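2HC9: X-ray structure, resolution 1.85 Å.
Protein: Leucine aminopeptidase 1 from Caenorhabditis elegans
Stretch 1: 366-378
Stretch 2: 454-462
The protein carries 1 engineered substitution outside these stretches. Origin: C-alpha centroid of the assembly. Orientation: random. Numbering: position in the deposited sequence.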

# COMPACT_ATOMS: atom_id res chain seq x y z
N ALA A 366 3.41 -17.97 -5.91
CA ALA A 366 4.38 -17.80 -7.00
C ALA A 366 4.26 -18.85 -8.10
O ALA A 366 4.65 -18.59 -9.25
CB ALA A 366 5.79 -17.80 -6.44
N GLN A 367 3.73 -20.03 -7.76
CA GLN A 367 3.61 -21.13 -8.75
C GLN A 367 2.87 -20.70 -10.04
O GLN A 367 3.29 -21.06 -11.13
CB GLN A 367 3.01 -22.39 -8.08
CG GLN A 367 2.57 -23.51 -9.05
CD GLN A 367 1.17 -23.25 -9.61
OE1 GLN A 367 0.23 -23.00 -8.85
NE2 GLN A 367 1.05 -23.27 -10.93
N ALA A 368 1.79 -19.91 -9.92
CA ALA A 368 1.02 -19.42 -11.07
C ALA A 368 1.88 -18.56 -12.02
O ALA A 368 1.62 -18.49 -13.23
CB ALA A 368 -0.19 -18.62 -10.59
N TRP A 369 2.90 -17.88 -11.46
CA TRP A 369 3.79 -17.05 -12.31
C TRP A 369 4.83 -17.91 -13.06
O TRP A 369 5.48 -17.45 -14.00
CB TRP A 369 4.47 -15.96 -11.47
CG TRP A 369 3.48 -14.96 -10.89
CD1 TRP A 369 2.41 -15.24 -10.07
CD2 TRP A 369 3.49 -13.55 -11.06
NE1 TRP A 369 1.75 -14.08 -9.75
CE2 TRP A 369 2.39 -13.03 -10.35
CE3 TRP A 369 4.31 -12.67 -11.75
CZ2 TRP A 369 2.10 -11.66 -10.29
CZ3 TRP A 369 4.02 -11.30 -11.71
CH2 TRP A 369 2.92 -10.82 -10.99
N LEU A 370 4.99 -19.15 -12.62
CA LEU A 370 5.90 -20.06 -13.28
C LEU A 370 5.18 -20.93 -14.32
O LEU A 370 5.59 -20.99 -15.49
CB LEU A 370 6.63 -20.92 -12.24
CG LEU A 370 7.83 -21.76 -12.72
CD1 LEU A 370 8.78 -22.02 -11.53
CD2 LEU A 370 7.34 -23.11 -13.30
N SER A 371 4.11 -21.61 -13.90
CA SER A 371 3.44 -22.60 -14.76
C SER A 371 1.99 -22.25 -15.08
O SER A 371 1.31 -23.02 -15.76
CB SER A 371 3.53 -24.01 -14.13
OG SER A 371 2.81 -24.09 -12.91
N GLY A 372 1.51 -21.10 -14.61
CA GLY A 372 0.13 -20.71 -14.88
C GLY A 372 -0.86 -21.49 -14.01
O GLY A 372 -0.46 -22.11 -13.01
N ARG A 373 -2.13 -21.45 -14.38
CA ARG A 373 -3.18 -21.93 -13.47
C ARG A 373 -3.68 -23.34 -13.77
O ARG A 373 -4.44 -23.91 -12.99
CB ARG A 373 -4.35 -20.94 -13.40
CG ARG A 373 -3.91 -19.57 -12.88
CD ARG A 373 -5.05 -18.66 -12.52
NE ARG A 373 -4.50 -17.44 -11.92
CZ ARG A 373 -3.97 -17.34 -10.69
NH1 ARG A 373 -3.94 -18.38 -9.86
NH2 ARG A 373 -3.47 -16.19 -10.28
N LEU A 374 -3.26 -23.90 -14.90
CA LEU A 374 -3.69 -25.24 -15.33
C LEU A 374 -2.61 -26.30 -15.12
O LEU A 374 -2.92 -27.49 -15.06
CB LEU A 374 -4.08 -25.21 -16.82
CG LEU A 374 -5.48 -24.75 -17.18
CD1 LEU A 374 -5.73 -23.31 -16.79
CD2 LEU A 374 -5.70 -24.95 -18.67
N HIS A 375 -1.35 -25.88 -15.00
CA HIS A 375 -0.22 -26.82 -14.90
C HIS A 375 0.34 -26.83 -13.48
O HIS A 375 0.70 -25.76 -12.93
CB HIS A 375 0.94 -26.40 -15.83
CG HIS A 375 0.65 -26.56 -17.30
ND1 HIS A 375 -0.29 -25.81 -17.97
CD2 HIS A 375 1.20 -27.40 -18.22
CE1 HIS A 375 -0.28 -26.14 -19.24
NE2 HIS A 375 0.61 -27.11 -19.42
N GLY A 376 0.47 -28.01 -12.89
CA GLY A 376 1.25 -28.10 -11.64
C GLY A 376 2.72 -27.89 -12.02
O GLY A 376 3.12 -28.14 -13.17
N ALA A 377 3.53 -27.44 -11.08
CA ALA A 377 4.94 -27.16 -11.35
C ALA A 377 5.77 -28.22 -10.68
O ALA A 377 5.75 -28.35 -9.46
CB ALA A 377 5.29 -25.72 -10.83
N ALA A 378 6.49 -29.01 -11.48
CA ALA A 378 7.26 -30.15 -10.98
C ALA A 378 8.76 -29.86 -10.94
O ALA A 378 9.35 -29.44 -11.95
CB ALA A 378 7.03 -31.38 -11.88
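Stretch 2 454-462: LHLDIAAPA

How does the backbone of stretch 2 run along stretch 1? Residues 454-457 form a strand that runs antiparallel to the short strand ending stretch 1, with 157° between their directions and a closest axial approach of 4.5 Å. Ala-377 and Asp-457 form the hydrogen-bonded pair: Ala-377 N donates to Asp-457 O at 2.9 Å, and Asp-457 N returns the bond to Ala-377 O, also at 2.9 Å. Next along is the non-hydrogen-bonded pair Ala-378 and Leu-456, whose CA atoms lie 4.4 Å apart.

What happens beyond the strand? Residues 459-462 take helical phi/psi values, and the antiparallel register is lost here: the CA of Ala-460 lies 4.8 Å from that of Arg-373, and the CA of Pro-461 lies 4.7 Å from that of Leu-374. Pro-461 has no amide hydrogen to offer, but its CA lies 3.1 Å from Arg-373 O in a CA-H...O contact. Its ring also lies near Gly-376, with Pro-461 CG 3.6 Å from Gly-376 N.

Which side chain ties this turn to the weakly bonded helix of stretch 1? The CA-to-CB bond of Gln-367 points toward stretch 2, and its OE1 accepts a hydrogen bond from Ala-460 N at 2.9 Å. Its NE2 donates to Ser-371 OG and Gly-372 O, each at 2.8 Å, so the same amide group links the turn to the end of the helix. Ala-460 CB packs 4.3 Å from Ala-368 CB and 3.6 Å from Arg-373 NH1.

How do side chains pack around the strands? Ala-378 and Leu-456 share one face, with Ala-378 CB 3.9 Å from Leu-456 CD1. Gly-376 leaves room here: a CB on it would come within about 3.2 Å of Leu-456 CD1 and 3.3 Å of Ile-458 CG2, both tight. Ala-377 and Asp-457 occupy the other face, where Asp-457 OD2 approaches Gln-367 CB at 3.4 Å.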

# COMPACT_ATOMS: atom_id res chain seq x y z
N LEU A 454 10.52 -36.03 -6.42
CA LEU A 454 9.81 -35.06 -7.24
C LEU A 454 8.85 -34.28 -6.36
O LEU A 454 8.00 -34.85 -5.66
CB LEU A 454 9.06 -35.74 -8.39
CG LEU A 454 8.38 -34.80 -9.38
CD1 LEU A 454 8.50 -35.27 -10.87
CD2 LEU A 454 6.89 -34.47 -8.99
N HIS A 455 8.98 -32.96 -6.43
CA HIS A 455 8.09 -32.03 -5.71
C HIS A 455 7.12 -31.41 -6.73
O HIS A 455 7.54 -31.01 -7.82
CB HIS A 455 8.97 -30.93 -5.07
CG HIS A 455 8.21 -29.69 -4.72
ND1 HIS A 455 7.25 -29.67 -3.72
CD2 HIS A 455 8.27 -28.43 -5.22
CE1 HIS A 455 6.74 -28.45 -3.64
NE2 HIS A 455 7.33 -27.68 -4.54
N LEU A 456 5.83 -31.34 -6.40
CA LEU A 456 4.84 -30.87 -7.36
C LEU A 456 3.99 -29.81 -6.65
O LEU A 456 3.29 -30.11 -5.68
CB LEU A 456 3.94 -32.05 -7.82
CG LEU A 456 2.88 -31.70 -8.89
CD1 LEU A 456 3.54 -31.21 -10.19
CD2 LEU A 456 1.99 -32.91 -9.16
N ASP A 457 4.05 -28.57 -7.15
CA ASP A 457 3.28 -27.45 -6.57
C ASP A 457 2.01 -27.24 -7.40
O ASP A 457 2.06 -26.93 -8.60
CB ASP A 457 4.17 -26.19 -6.61
CG ASP A 457 3.61 -25.01 -5.80
OD1 ASP A 457 2.41 -24.94 -5.43
OD2 ASP A 457 4.41 -24.09 -5.52
N ILE A 458 0.87 -27.40 -6.73
CA ILE A 458 -0.42 -27.44 -7.42
C ILE A 458 -1.37 -26.33 -6.92
O ILE A 458 -2.59 -26.42 -7.08
CB ILE A 458 -1.10 -28.83 -7.29
CG1 ILE A 458 -1.41 -29.17 -5.80
CG2 ILE A 458 -0.20 -29.92 -7.89
CD1 ILE A 458 -2.44 -30.33 -5.61
N ALA A 459 -0.80 -25.26 -6.34
CA ALA A 459 -1.64 -24.23 -5.72
C ALA A 459 -2.77 -23.76 -6.63
O ALA A 459 -3.94 -23.74 -6.23
CB ALA A 459 -0.76 -23.05 -5.30
N ALA A 460 -2.44 -23.38 -7.86
CA ALA A 460 -3.48 -22.87 -8.77
C ALA A 460 -4.29 -23.97 -9.47
O ALA A 460 -5.52 -23.85 -9.56
CB ALA A 460 -2.87 -21.86 -9.81
N PRO A 461 -3.62 -25.01 -10.05
CA PRO A 461 -4.45 -26.03 -10.75
C PRO A 461 -5.39 -26.85 -9.87
O PRO A 461 -6.28 -27.52 -10.41
CB PRO A 461 -3.43 -26.98 -11.41
CG PRO A 461 -2.12 -26.67 -10.80
CD PRO A 461 -2.18 -25.26 -10.22
N ALA A 462 -5.21 -26.78 -8.55
CA ALA A 462 -6.10 -27.47 -7.61
C ALA A 462 -7.48 -26.84 -7.51
O ALA A 462 -8.36 -27.40 -6.85
CB ALA A 462 -5.46 -27.55 -6.21